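Local coordinates for BH2621 protein (Bacillus halodurans, PDB 2QML) that probably works as a GNAT-fold N-acyltransferase, perhaps passing fatty acyl groups to a lysine amino group during siderophore biosynthesis, although its function has not been established, at residues D6-F11 / T71-A76; V13-V18 / S191-N196; K20-R25 / Y124-A129; S83-Y88 / Q106-L111. All blocks are in the same frame, centred on the assembly; numbering follows the deposited sequence.

Interaction 1 of 4, residues D6-F11 / T71-A76; sequences DKLAPF and TLMVGA. With GOL (glycerol), chain E.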
loop_
_atom_site.group_PDB
_atom_site.type_symbol
_atom_site.label_atom_id
_atom_site.label_comp_id
_atom_site.label_asym_id
_atom_site.label_seq_id
_atom_site.Cartn_x
_atom_site.Cartn_y
_atom_site.Cartn_z
ATOM N N ASP A 6 -13.019 -11.112 -6.006
ATOM C CA ASP A 6 -11.908 -10.375 -6.662
ATOM C C ASP A 6 -10.956 -9.765 -5.635
ATOM O O ASP A 6 -10.030 -9.036 -6.030
ATOM C CB ASP A 6 -12.450 -9.231 -7.533
ATOM N N LYS A 7 -11.169 -10.057 -4.345
ATOM C CA LYS A 7 -10.408 -9.398 -3.264
ATOM C C LYS A 7 -9.061 -10.015 -3.020
ATOM O O LYS A 7 -8.869 -11.204 -3.205
ATOM C CB LYS A 7 -11.188 -9.427 -1.949
ATOM C CG LYS A 7 -12.583 -8.797 -2.000
ATOM C CD LYS A 7 -12.626 -7.283 -1.775
ATOM C CE LYS A 7 -14.004 -6.685 -2.111
ATOM N NZ LYS A 7 -14.417 -5.498 -1.273
ATOM N N LEU A 8 -8.115 -9.199 -2.594
ATOM C CA LEU A 8 -6.798 -9.681 -2.273
ATOM C C LEU A 8 -6.907 -10.541 -1.028
ATOM O O LEU A 8 -7.442 -10.118 -0.016
ATOM C CB LEU A 8 -5.859 -8.506 -2.038
ATOM C CG LEU A 8 -4.376 -8.840 -1.744
ATOM C CD1 LEU A 8 -3.729 -9.634 -2.949
ATOM C CD2 LEU A 8 -3.520 -7.634 -1.440
ATOM N N ALA A 9 -6.416 -11.766 -1.076
ATOM C CA ALA A 9 -6.547 -12.654 0.060
ATOM C C ALA A 9 -5.611 -12.338 1.216
ATOM O O ALA A 9 -4.468 -11.912 1.009
ATOM C CB ALA A 9 -6.263 -14.111 -0.383
ATOM N N PRO A 10 -6.051 -12.664 2.438
ATOM C CA PRO A 10 -5.144 -12.563 3.584
ATOM C C PRO A 10 -3.992 -13.564 3.470
ATOM O O PRO A 10 -4.136 -14.615 2.804
ATOM C CB PRO A 10 -6.045 -12.916 4.782
ATOM C CG PRO A 10 -7.013 -13.818 4.232
ATOM C CD PRO A 10 -7.332 -13.249 2.858
ATOM N N PHE A 11 -2.872 -13.212 4.095
ATOM C CA PHE A 11 -1.694 -14.049 4.031
ATOM C C PHE A 11 -0.785 -13.819 5.209
ATOM O O PHE A 11 -0.886 -12.816 5.891
ATOM C CB PHE A 11 -0.944 -13.846 2.696
ATOM C CG PHE A 11 -0.426 -12.464 2.476
ATOM C CD1 PHE A 11 -1.206 -11.495 1.878
ATOM C CD2 PHE A 11 0.857 -12.124 2.902
ATOM C CE1 PHE A 11 -0.670 -10.182 1.660
ATOM C CE2 PHE A 11 1.360 -10.838 2.695
ATOM C CZ PHE A 11 0.616 -9.903 2.104
ATOM N N THR A 71 -9.506 -3.795 -1.838
ATOM C CA THR A 71 -9.362 -4.603 -0.635
ATOM C C THR A 71 -8.606 -3.768 0.377
ATOM O O THR A 71 -7.564 -3.201 0.042
ATOM C CB THR A 71 -8.554 -5.899 -0.889
ATOM O OG1 THR A 71 -9.187 -6.596 -1.949
ATOM C CG2 THR A 71 -8.492 -6.796 0.353
ATOM N N LEU A 72 -9.165 -3.626 1.580
ATOM C CA LEU A 72 -8.517 -2.941 2.705
ATOM C C LEU A 72 -7.898 -3.965 3.610
ATOM O O LEU A 72 -8.600 -4.918 4.044
ATOM C CB LEU A 72 -9.508 -2.123 3.519
ATOM C CG LEU A 72 -9.861 -0.743 2.948
ATOM C CD1 LEU A 72 -10.320 -0.774 1.478
ATOM C CD2 LEU A 72 -10.932 -0.101 3.839
HETATM N N MSE A 73 -6.629 -3.763 3.960
HETATM C CA MSE A 73 -5.958 -4.687 4.865
HETATM C C MSE A 73 -5.152 -4.017 5.951
HETATM O O MSE A 73 -4.656 -2.876 5.799
HETATM C CB MSE A 73 -5.015 -5.609 4.086
HETATM C CG MSE A 73 -5.627 -6.227 2.855
HETATM SE SE MSE A 73 -4.379 -7.439 2.022
HETATM C CE MSE A 73 -4.930 -9.122 2.769
ATOM N N VAL A 74 -4.986 -4.763 7.041
ATOM C CA VAL A 74 -4.142 -4.398 8.138
ATOM C C VAL A 74 -2.921 -5.283 7.969
ATOM O O VAL A 74 -3.095 -6.516 7.801
ATOM C CB VAL A 74 -4.795 -4.685 9.474
ATOM C CG1 VAL A 74 -3.728 -4.672 10.610
ATOM C CG2 VAL A 74 -5.897 -3.660 9.702
ATOM N N GLY A 75 -1.709 -4.735 8.060
ATOM C CA GLY A 75 -0.489 -5.501 8.070
ATOM C C GLY A 75 0.116 -5.448 9.490
ATOM O O GLY A 75 0.092 -4.408 10.153
ATOM N N ALA A 76 0.622 -6.589 9.943
ATOM C CA ALA A 76 1.143 -6.762 11.275
ATOM C C ALA A 76 2.535 -7.386 11.277
ATOM O O ALA A 76 2.894 -8.122 10.355
ATOM C CB ALA A 76 0.163 -7.633 12.103
HETATM C C1 GOL E . -6.248 -5.554 -5.914
HETATM O O1 GOL E . -6.818 -5.656 -7.176
HETATM C C2 GOL E . -7.230 -6.175 -4.964
HETATM O O2 GOL E . -7.039 -7.550 -5.244
HETATM C C3 GOL E . -8.622 -5.738 -5.460
HETATM O O3 GOL E . -9.639 -5.757 -4.513
#
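The hydroxyl OG1 of Thr71 is gripped from two quarters: it accepts a hydrogen bond from the backbone N of Leu8 at 2.9 Å, nearly straight at 161°, and shares a bond of 2.7 Å with O3 of a bound glycerol. Thr71 lies near the start of strand 70-77 in the central sheet of the GNAT fold, and residues 6-11, the loop and first residue of an outermost strand, 11-15, lie across one face of that strand. OG1 stands anti to the Thr71 carbonyl carbon (chi1 -55°), which turns it to the loop, while the methyl CG2 rests 3.5 Å from Leu8 O. Glycerol, probably a guest from the crystallisation liquor, also reaches Asp6 O weakly through O2.

Two residues along the strand the contact turns apolar. Met73, present as selenomethionine, crosses Leu8 at about a right angle, with its SE 3.6 Å from Leu8 CD2. A bend at chi3 (96°), about the CG-SE bond, places CE against the Ala9 carbonyl and Pro10 CA in one of two modelled conformers; this end of the contact is accordingly less certain. Helix 123-135 adds Ile130 and Lys134 against Leu8, and Leu8 O is taken by NE2 of His26. At the other end of the loop Lys7 lays its chain past the threonine, CD 3.5 Å from Thr71 OG1, and its NZ is hydrogen-bonded to the backbone oxygens of Asp67 and Gln70.

Interaction 2 of 4, residues V13-V18 / S191-N196; sequences VFDHVV and SDWKMN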
loop_
_atom_site.group_PDB
_atom_site.type_symbol
_atom_site.label_atom_id
_atom_site.label_comp_id
_atom_site.label_asym_id
_atom_site.label_seq_id
_atom_site.Cartn_x
_atom_site.Cartn_y
_atom_site.Cartn_z
ATOM N N VAL A 13 3.462 -14.562 6.116
ATOM C CA VAL A 13 4.778 -15.034 5.671
ATOM C C VAL A 13 5.819 -14.741 6.727
ATOM O O VAL A 13 5.665 -13.858 7.576
ATOM C CB VAL A 13 5.219 -14.409 4.326
ATOM C CG1 VAL A 13 4.195 -14.763 3.221
ATOM C CG2 VAL A 13 5.448 -12.852 4.446
ATOM N N PHE A 14 6.888 -15.518 6.692
ATOM C CA PHE A 14 8.057 -15.224 7.488
ATOM C C PHE A 14 8.987 -14.398 6.616
ATOM O O PHE A 14 9.088 -14.637 5.411
ATOM C CB PHE A 14 8.782 -16.478 7.916
ATOM C CG PHE A 14 9.883 -16.213 8.887
ATOM C CD1 PHE A 14 9.595 -15.841 10.175
ATOM C CD2 PHE A 14 11.202 -16.360 8.517
ATOM C CE1 PHE A 14 10.592 -15.608 11.066
ATOM C CE2 PHE A 14 12.231 -16.153 9.422
ATOM C CZ PHE A 14 11.922 -15.766 10.700
ATOM N N ASP A 15 9.613 -13.385 7.193
ATOM C CA ASP A 15 10.683 -12.677 6.471
ATOM C C ASP A 15 11.990 -12.870 7.227
ATOM O O ASP A 15 12.170 -12.369 8.334
ATOM C CB ASP A 15 10.385 -11.213 6.263
ATOM C CG ASP A 15 11.424 -10.572 5.391
ATOM O OD1 ASP A 15 12.484 -10.192 5.911
ATOM O OD2 ASP A 15 11.227 -10.535 4.169
ATOM N N HIS A 16 12.897 -13.611 6.612
ATOM C CA HIS A 16 14.131 -14.004 7.264
ATOM C C HIS A 16 15.112 -12.828 7.335
ATOM O O HIS A 16 15.993 -12.865 8.162
ATOM C CB HIS A 16 14.783 -15.234 6.594
ATOM C CG HIS A 16 15.527 -14.932 5.328
ATOM N ND1 HIS A 16 16.863 -14.610 5.320
ATOM C CD2 HIS A 16 15.123 -14.876 4.031
ATOM C CE1 HIS A 16 17.247 -14.359 4.082
ATOM N NE2 HIS A 16 16.218 -14.535 3.277
ATOM N N VAL A 17 14.949 -11.806 6.509
ATOM C CA VAL A 17 15.836 -10.656 6.523
ATOM C C VAL A 17 15.662 -9.833 7.816
ATOM O O VAL A 17 16.679 -9.494 8.454
ATOM C CB VAL A 17 15.687 -9.789 5.243
ATOM C CG1 VAL A 17 16.606 -8.570 5.329
ATOM C CG2 VAL A 17 15.995 -10.628 4.011
ATOM N N VAL A 18 14.429 -9.509 8.188
ATOM C CA VAL A 18 14.142 -8.786 9.424
ATOM C C VAL A 18 13.812 -9.743 10.590
ATOM O O VAL A 18 13.657 -9.309 11.738
ATOM C CB VAL A 18 13.023 -7.732 9.237
ATOM C CG1 VAL A 18 13.476 -6.653 8.215
ATOM C CG2 VAL A 18 11.679 -8.333 8.834
ATOM N N SER A 191 13.813 -10.992 -5.089
ATOM C CA SER A 191 14.872 -11.991 -4.956
ATOM C C SER A 191 16.156 -11.377 -4.362
ATOM O O SER A 191 16.773 -11.995 -3.506
ATOM C CB SER A 191 15.121 -12.660 -6.302
ATOM O OG SER A 191 13.927 -13.297 -6.705
ATOM N N ASP A 192 16.542 -10.179 -4.795
ATOM C CA ASP A 192 17.679 -9.464 -4.179
ATOM C C ASP A 192 17.472 -9.353 -2.653
ATOM O O ASP A 192 18.389 -9.610 -1.866
ATOM C CB ASP A 192 17.844 -8.041 -4.711
ATOM C CG ASP A 192 18.307 -7.972 -6.172
ATOM O OD1 ASP A 192 18.889 -8.955 -6.660
ATOM O OD2 ASP A 192 18.086 -6.913 -6.822
ATOM N N TRP A 193 16.277 -8.931 -2.245
ATOM C CA TRP A 193 15.929 -8.790 -0.836
ATOM C C TRP A 193 16.148 -10.110 -0.060
ATOM O O TRP A 193 16.816 -10.144 0.977
ATOM C CB TRP A 193 14.477 -8.314 -0.703
ATOM C CG TRP A 193 13.989 -8.298 0.673
ATOM C CD1 TRP A 193 13.244 -9.275 1.281
ATOM C CD2 TRP A 193 14.253 -7.317 1.673
ATOM N NE1 TRP A 193 13.018 -8.938 2.584
ATOM C CE2 TRP A 193 13.612 -7.745 2.858
ATOM C CE3 TRP A 193 14.923 -6.089 1.680
ATOM C CZ2 TRP A 193 13.646 -6.998 4.051
ATOM C CZ3 TRP A 193 14.966 -5.362 2.861
ATOM C CH2 TRP A 193 14.323 -5.809 4.017
ATOM N N LYS A 194 15.552 -11.183 -0.572
ATOM C CA LYS A 194 15.579 -12.483 0.056
ATOM C C LYS A 194 16.976 -13.099 0.021
ATOM O O LYS A 194 17.302 -13.903 0.866
ATOM C CB LYS A 194 14.540 -13.411 -0.613
ATOM C CG LYS A 194 13.050 -13.050 -0.386
ATOM C CD LYS A 194 12.617 -13.016 1.082
ATOM C CE LYS A 194 11.126 -12.785 1.203
ATOM N NZ LYS A 194 10.652 -12.912 2.586
HETATM N N MSE A 195 17.796 -12.684 -0.933
HETATM C CA MSE A 195 19.155 -13.193 -1.051
HETATM C C MSE A 195 20.162 -12.254 -0.399
HETATM O O MSE A 195 21.351 -12.371 -0.630
HETATM C CB MSE A 195 19.505 -13.447 -2.524
HETATM C CG MSE A 195 18.731 -14.610 -3.139
HETATM SE SE MSE A 195 18.735 -16.240 -1.974
HETATM C CE MSE A 195 20.680 -16.435 -1.593
ATOM N N ASN A 196 19.685 -11.336 0.438
ATOM C CA ASN A 196 20.560 -10.427 1.184
ATOM C C ASN A 196 21.449 -9.549 0.293
ATOM O O ASN A 196 22.589 -9.251 0.658
ATOM C CB ASN A 196 21.393 -11.248 2.193
ATOM C CG ASN A 196 20.515 -12.042 3.151
ATOM O OD1 ASN A 196 20.473 -13.276 3.101
ATOM N ND2 ASN A 196 19.758 -11.333 3.983
#
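Val17 and Lys194 bring the two backbones together, their CA atoms 6.7 Å apart, at a place where both segments lose regular structure. Strand 13-15 gives way to helical phi and psi at residues 16-18, and the helix running through 191-194 stops in a Schellman motif whose C-prime residue, Asn196, has positive phi. Between them Asp15 does most of the polar work. Its OD2 takes the indole NE1-H of Trp193 at 2.9 Å on the syn lone pair, in the ring plane, and meets Lys194 NZ at 2.9 Å in a salt bridge, this time from above the carboxylate plane. OD1 turns back to its own chain and accepts from Val18 N at 163°, an Asx motif that, together with the paired charge, would favour the ionised carboxylate.

In the fold this is where the C-terminal helix 183-194 of the GNAT protein meets the edge strand 11-15 of its sheet. Val17 lies over the indole, CG1 3.9 Å from the centre of the six-membered ring, while Val18 CG1 comes to the ring's edge; Pro125 of helix 123-135 also touches the indole. His16 is exposed, its CG set between its backbone N and carbonyl carbon (chi1 78°). The imidazole NE2-H bonds to Lys194 O, 2.7 Å away, on an in-plane lone pair, and CE1 lies 3.5 Å from Asn196 OD1.

Interaction 3 of 4, residues K20-R25 / Y124-A129; sequences KKLSFR and YPLLLA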
loop_
_atom_site.group_PDB
_atom_site.type_symbol
_atom_site.label_atom_id
_atom_site.label_comp_id
_atom_site.label_asym_id
_atom_site.label_seq_id
_atom_site.Cartn_x
_atom_site.Cartn_y
_atom_site.Cartn_z
ATOM N N LYS A 20 11.029 -11.606 11.157
ATOM C CA LYS A 20 9.711 -11.325 11.662
ATOM C C LYS A 20 8.653 -12.084 10.880
ATOM O O LYS A 20 8.845 -12.443 9.715
ATOM C CB LYS A 20 9.361 -9.858 11.476
ATOM C CG LYS A 20 10.272 -8.835 12.064
ATOM C CD LYS A 20 10.260 -8.856 13.542
ATOM C CE LYS A 20 11.208 -7.786 14.021
ATOM N NZ LYS A 20 11.304 -7.907 15.466
ATOM N N LYS A 21 7.521 -12.309 11.546
ATOM C CA LYS A 21 6.306 -12.841 10.948
ATOM C C LYS A 21 5.521 -11.643 10.433
ATOM O O LYS A 21 5.261 -10.716 11.201
ATOM C CB LYS A 21 5.524 -13.604 12.024
ATOM C CG LYS A 21 4.111 -13.945 11.767
ATOM C CD LYS A 21 3.436 -14.480 13.084
ATOM C CE LYS A 21 4.350 -15.437 13.853
ATOM N NZ LYS A 21 3.604 -16.168 14.972
ATOM N N LEU A 22 5.184 -11.659 9.149
ATOM C CA LEU A 22 4.377 -10.622 8.529
ATOM C C LEU A 22 3.013 -11.214 8.258
ATOM O O LEU A 22 2.883 -12.268 7.644
ATOM C CB LEU A 22 4.968 -10.173 7.207
ATOM C CG LEU A 22 6.468 -9.850 7.184
ATOM C CD1 LEU A 22 6.823 -9.307 5.802
ATOM C CD2 LEU A 22 6.842 -8.916 8.302
ATOM N N SER A 23 1.988 -10.543 8.724
ATOM C CA SER A 23 0.647 -11.041 8.419
ATOM C C SER A 23 -0.306 -9.908 8.053
ATOM O O SER A 23 -0.293 -8.805 8.611
ATOM C CB SER A 23 0.079 -11.874 9.520
ATOM O OG SER A 23 0.083 -11.237 10.735
ATOM N N PHE A 24 -1.094 -10.225 7.048
ATOM C CA PHE A 24 -2.052 -9.285 6.450
ATOM C C PHE A 24 -3.450 -9.867 6.480
ATOM O O PHE A 24 -3.675 -11.002 6.029
ATOM C CB PHE A 24 -1.677 -9.016 5.007
ATOM C CG PHE A 24 -0.476 -8.140 4.818
ATOM C CD1 PHE A 24 0.797 -8.655 5.008
ATOM C CD2 PHE A 24 -0.601 -6.852 4.363
ATOM C CE1 PHE A 24 1.943 -7.865 4.783
ATOM C CE2 PHE A 24 0.541 -6.037 4.153
ATOM C CZ PHE A 24 1.788 -6.544 4.380
ATOM N N ARG A 25 -4.398 -9.107 6.995
ATOM C CA ARG A 25 -5.769 -9.536 7.104
ATOM C C ARG A 25 -6.680 -8.461 6.583
ATOM O O ARG A 25 -6.320 -7.300 6.545
ATOM C CB ARG A 25 -6.134 -9.849 8.561
ATOM C CG ARG A 25 -6.047 -8.691 9.556
ATOM C CD ARG A 25 -6.711 -8.991 10.858
ATOM N NE ARG A 25 -6.612 -7.899 11.823
ATOM C CZ ARG A 25 -7.428 -6.854 11.843
ATOM N NH1 ARG A 25 -8.329 -6.711 10.912
ATOM N NH2 ARG A 25 -7.290 -5.910 12.759
ATOM N N TYR A 124 9.916 -1.978 3.949
ATOM C CA TYR A 124 10.394 -2.828 2.842
ATOM C C TYR A 124 9.877 -4.249 2.856
ATOM O O TYR A 124 9.242 -4.666 1.884
ATOM C CB TYR A 124 11.922 -2.830 2.804
ATOM C CG TYR A 124 12.476 -1.532 2.370
ATOM C CD1 TYR A 124 12.444 -1.175 1.031
ATOM C CD2 TYR A 124 13.018 -0.645 3.291
ATOM C CE1 TYR A 124 12.934 0.031 0.619
ATOM C CE2 TYR A 124 13.535 0.571 2.873
ATOM C CZ TYR A 124 13.477 0.887 1.530
ATOM O OH TYR A 124 13.990 2.099 1.096
ATOM N N PRO A 125 10.094 -5.010 3.938
ATOM C CA PRO A 125 9.552 -6.386 3.911
ATOM C C PRO A 125 8.020 -6.441 3.765
ATOM O O PRO A 125 7.478 -7.358 3.128
ATOM C CB PRO A 125 10.030 -6.982 5.256
ATOM C CG PRO A 125 10.326 -5.806 6.134
ATOM C CD PRO A 125 10.865 -4.768 5.171
ATOM N N LEU A 126 7.322 -5.479 4.356
ATOM C CA LEU A 126 5.864 -5.436 4.257
ATOM C C LEU A 126 5.402 -5.153 2.836
ATOM O O LEU A 126 4.554 -5.863 2.295
ATOM C CB LEU A 126 5.296 -4.392 5.178
ATOM C CG LEU A 126 5.314 -4.714 6.662
ATOM C CD1 LEU A 126 5.133 -3.421 7.504
ATOM C CD2 LEU A 126 4.274 -5.816 7.005
ATOM N N LEU A 127 5.943 -4.098 2.237
ATOM C CA LEU A 127 5.587 -3.754 0.876
ATOM C C LEU A 127 5.966 -4.871 -0.105
ATOM O O LEU A 127 5.153 -5.196 -0.985
ATOM C CB LEU A 127 6.228 -2.417 0.491
ATOM C CG LEU A 127 5.945 -1.981 -0.933
ATOM C CD1 LEU A 127 4.456 -1.713 -1.235
ATOM C CD2 LEU A 127 6.852 -0.696 -1.297
ATOM N N LEU A 128 7.146 -5.463 0.037
ATOM C CA LEU A 128 7.558 -6.536 -0.850
ATOM C C LEU A 128 6.603 -7.700 -0.725
ATOM O O LEU A 128 6.236 -8.298 -1.737
ATOM C CB LEU A 128 8.990 -6.939 -0.545
ATOM C CG LEU A 128 10.077 -5.931 -0.923
ATOM C CD1 LEU A 128 11.392 -6.411 -0.372
ATOM C CD2 LEU A 128 10.206 -5.716 -2.388
ATOM N N ALA A 129 6.168 -8.017 0.500
ATOM C CA ALA A 129 5.227 -9.143 0.697
ATOM C C ALA A 129 3.868 -8.940 0.014
ATOM O O ALA A 129 3.356 -9.826 -0.701
ATOM C CB ALA A 129 5.038 -9.453 2.223
#
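Leu22 and Phe24, neighbours on one face of strand 20-25, meet the helix at Pro125, Leu126 and Ala129. Leu22 CG is anti to the carbonyl carbon (chi1 -48°), beside the backbone N, and from it CD1 reaches the helix backbone, 3.4 Å from Pro125 O, an oxygen already engaged by Ala129 N in the regular helical bond. The same methyl lies 4.0 Å from Pro125 CB and equally far from Ala129 CB, touching successive turns. Phe24 crosses Leu126 obliquely: its CZ is 3.7 Å from Leu126 CD2 and 3.5 Å from Leu126 O.

Around the phenyl ring, Phe11 stacks with it and Trp85 meets it with planes at about 60°. To the side, Leu128 of the helix touches Trp193 and Phe186 of the C-terminal helix. The short axes stay 9.5 Å apart and cross at -48°. Helix 123-135, coming after strand 106-112 and packed on the sheet, probably corresponds to the helix whose N-terminal end, in GNAT enzymes, helps form the acyl-CoA pyrophosphate site.

Interaction 4 of 4, residues S83-Y88 / Q106-L111; sequences SYWESY and QGIHLL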
loop_
_atom_site.group_PDB
_atom_site.type_symbol
_atom_site.label_atom_id
_atom_site.label_comp_id
_atom_site.label_asym_id
_atom_site.label_seq_id
_atom_site.Cartn_x
_atom_site.Cartn_y
_atom_site.Cartn_z
ATOM N N SER A 83 0.053 -1.191 10.142
ATOM C CA SER A 83 -0.009 -0.654 8.795
ATOM C C SER A 83 -1.376 -0.900 8.153
ATOM O O SER A 83 -2.089 -1.868 8.460
ATOM C CB SER A 83 1.142 -1.217 7.954
ATOM O OG SER A 83 1.060 -2.615 7.852
ATOM N N TYR A 84 -1.741 0.002 7.272
ATOM C CA TYR A 84 -3.020 -0.014 6.580
ATOM C C TYR A 84 -2.707 0.050 5.082
ATOM O O TYR A 84 -1.839 0.820 4.658
ATOM C CB TYR A 84 -3.945 1.108 7.089
ATOM C CG TYR A 84 -5.189 1.377 6.264
ATOM C CD1 TYR A 84 -6.362 0.620 6.421
ATOM C CD2 TYR A 84 -5.210 2.397 5.328
ATOM C CE1 TYR A 84 -7.505 0.885 5.682
ATOM C CE2 TYR A 84 -6.342 2.665 4.614
ATOM C CZ TYR A 84 -7.474 1.881 4.777
ATOM O OH TYR A 84 -8.597 2.151 4.048
ATOM N N TRP A 85 -3.490 -0.703 4.327
ATOM C CA TRP A 85 -3.266 -0.918 2.922
ATOM C C TRP A 85 -4.576 -0.908 2.153
ATOM O O TRP A 85 -5.592 -1.478 2.591
ATOM C CB TRP A 85 -2.543 -2.279 2.682
ATOM C CG TRP A 85 -1.344 -2.470 3.532
ATOM C CD1 TRP A 85 -1.325 -2.758 4.885
ATOM C CD2 TRP A 85 0.009 -2.294 3.140
ATOM N NE1 TRP A 85 -0.086 -2.805 5.310
ATOM C CE2 TRP A 85 0.791 -2.502 4.308
ATOM C CE3 TRP A 85 0.652 -1.988 1.936
ATOM C CZ2 TRP A 85 2.184 -2.425 4.303
ATOM C CZ3 TRP A 85 2.028 -1.948 1.923
ATOM C CH2 TRP A 85 2.775 -2.154 3.098
ATOM N N GLU A 86 -4.578 -0.227 1.012
ATOM C CA GLU A 86 -5.679 -0.304 0.066
ATOM C C GLU A 86 -5.057 -0.851 -1.227
ATOM O O GLU A 86 -4.256 -0.228 -1.872
ATOM C CB GLU A 86 -6.362 1.040 -0.131
ATOM C CG GLU A 86 -7.008 1.566 1.110
ATOM C CD GLU A 86 -7.564 2.980 0.969
ATOM O OE1 GLU A 86 -7.366 3.622 -0.099
ATOM O OE2 GLU A 86 -8.203 3.455 1.951
ATOM N N SER A 87 -5.472 -2.035 -1.587
ATOM C CA SER A 87 -5.116 -2.724 -2.839
ATOM C C SER A 87 -6.287 -2.562 -3.837
ATOM O O SER A 87 -7.434 -2.911 -3.538
ATOM C CB SER A 87 -4.823 -4.178 -2.538
ATOM O OG SER A 87 -4.633 -4.904 -3.708
ATOM N N TYR A 88 -6.031 -2.069 -5.058
ATOM C CA TYR A 88 -7.119 -1.793 -5.985
ATOM C C TYR A 88 -6.792 -2.097 -7.442
ATOM O O TYR A 88 -5.635 -2.270 -7.794
ATOM C CB TYR A 88 -7.569 -0.323 -5.820
ATOM C CG TYR A 88 -6.497 0.704 -6.178
ATOM C CD1 TYR A 88 -6.404 1.183 -7.463
ATOM C CD2 TYR A 88 -5.613 1.219 -5.212
ATOM C CE1 TYR A 88 -5.409 2.110 -7.813
ATOM C CE2 TYR A 88 -4.621 2.156 -5.577
ATOM C CZ TYR A 88 -4.565 2.590 -6.863
ATOM O OH TYR A 88 -3.608 3.527 -7.270
ATOM N N GLN A 106 -2.873 -3.074 -11.315
ATOM C CA GLN A 106 -3.293 -2.862 -9.964
ATOM C C GLN A 106 -2.538 -1.662 -9.385
ATOM O O GLN A 106 -1.521 -1.204 -9.924
ATOM C CB GLN A 106 -3.041 -4.115 -9.091
ATOM C CG GLN A 106 -3.793 -5.372 -9.518
ATOM C CD GLN A 106 -3.450 -6.495 -8.601
ATOM O OE1 GLN A 106 -3.329 -6.282 -7.422
ATOM N NE2 GLN A 106 -3.314 -7.690 -9.117
ATOM N N GLY A 107 -3.064 -1.172 -8.277
ATOM C CA GLY A 107 -2.460 -0.107 -7.504
ATOM C C GLY A 107 -2.422 -0.374 -6.027
ATOM O O GLY A 107 -3.034 -1.332 -5.543
ATOM N N ILE A 108 -1.654 0.448 -5.314
ATOM C CA ILE A 108 -1.482 0.295 -3.888
ATOM C C ILE A 108 -1.422 1.630 -3.166
ATOM O O ILE A 108 -0.803 2.605 -3.660
ATOM C CB ILE A 108 -0.232 -0.553 -3.554
ATOM C CG1 ILE A 108 -0.245 -0.986 -2.056
ATOM C CG2 ILE A 108 1.091 0.132 -4.015
ATOM C CD1 ILE A 108 -1.390 -1.977 -1.697
ATOM N N HIS A 109 -2.161 1.719 -2.072
ATOM C CA HIS A 109 -2.057 2.824 -1.135
ATOM C C HIS A 109 -1.614 2.215 0.190
ATOM O O HIS A 109 -2.013 1.079 0.504
ATOM C CB HIS A 109 -3.341 3.596 -0.914
ATOM C CG HIS A 109 -3.944 4.178 -2.152
ATOM N ND1 HIS A 109 -3.330 5.201 -2.861
ATOM C CD2 HIS A 109 -5.161 4.017 -2.696
ATOM C CE1 HIS A 109 -4.131 5.571 -3.850
ATOM N NE2 HIS A 109 -5.212 4.822 -3.817
ATOM N N LEU A 110 -0.818 2.933 0.978
ATOM C CA LEU A 110 -0.335 2.388 2.255
ATOM C C LEU A 110 0.047 3.445 3.259
ATOM O O LEU A 110 0.274 4.605 2.912
ATOM C CB LEU A 110 0.893 1.499 1.987
ATOM C CG LEU A 110 2.185 2.157 1.472
ATOM C CD1 LEU A 110 3.077 2.644 2.660
ATOM C CD2 LEU A 110 3.028 1.291 0.545
ATOM N N LEU A 111 0.095 3.039 4.521
ATOM C CA LEU A 111 0.594 3.857 5.620
ATOM C C LEU A 111 1.039 2.949 6.755
ATOM O O LEU A 111 0.458 1.847 6.923
ATOM C CB LEU A 111 -0.480 4.837 6.112
ATOM C CG LEU A 111 -1.719 4.317 6.851
ATOM C CD1 LEU A 111 -1.538 4.106 8.388
ATOM C CD2 LEU A 111 -2.893 5.262 6.621
HETATM O O HOH W 1 -1.553 4.035 -5.775
#
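Tyr88 lays its ring flat on Gly107, whose CA sits 3.7 Å from the ring centre, 19° off the normal; with no side chain, the glycine lets the aromatic lie directly on the backbone. Chi1 of 64° sets CG between the backbone N and carbonyl carbon, and the ring extends from there over the glycine. The ring's CE2 lies over one face of the His109 imidazole, 3.2 Å from NE2, with the two planes 25° apart but slid so far that they barely overlap. Tyr88 OH donates to a water that in turn donates to Ile108 O.

Next along this face Glu86 turns its carboxylate nearly perpendicular to the imidazole, OE1 3.4 Å from His109 CD2, while OE2 takes a 2.5 Å bond from Tyr84 OH on its anti lone pair. On the reverse face Trp85 and Leu110 run side by side, Leu110 CB over the indole, and the indole NE1-H is held in plane by Ser83 OG. Between the two faces the antiparallel backbones pair regularly, Tyr84, Glu86 and Tyr88 forming hydrogen-bonded pairs with Leu111, His109 and Gly107.

A glycerol, probably from the crystallisation liquor, bonds to Leu110 N and His109 ND1 beside strand 106-112, which probably corresponds to the strand pairing with pantetheine in GNAT relatives. Helix 123-135 packs on the Trp85 and Leu110 face, Trp48 of helix 45-48 touches Glu86, His109 and Leu111, and strand 70-77 continues the sheet beyond strand 80-89.

All four contacts build on one mixed sheet, whose order begins 11-15, 20-26, 70-77, 80-89, 106-112. Interaction 4, with its centre about 3 Å from that of the chain, joins two central strands; interaction 1 lies about 9 Å away between centres, its strand bonded to Ser87 and Trp85. Interaction 3 puts helix 123-135 on the sheet, its Leu126 touching Trp85, and interaction 2, some 20 Å from interaction 1 between centres, closes the edge with the C-terminal helix. Along the chain, interaction 2 spans interactions 3 and 4, while interaction 1 crosses both 2 and 3. N-terminal residues, core helix and C-terminus are thereby tied to the same GNAT scaffold.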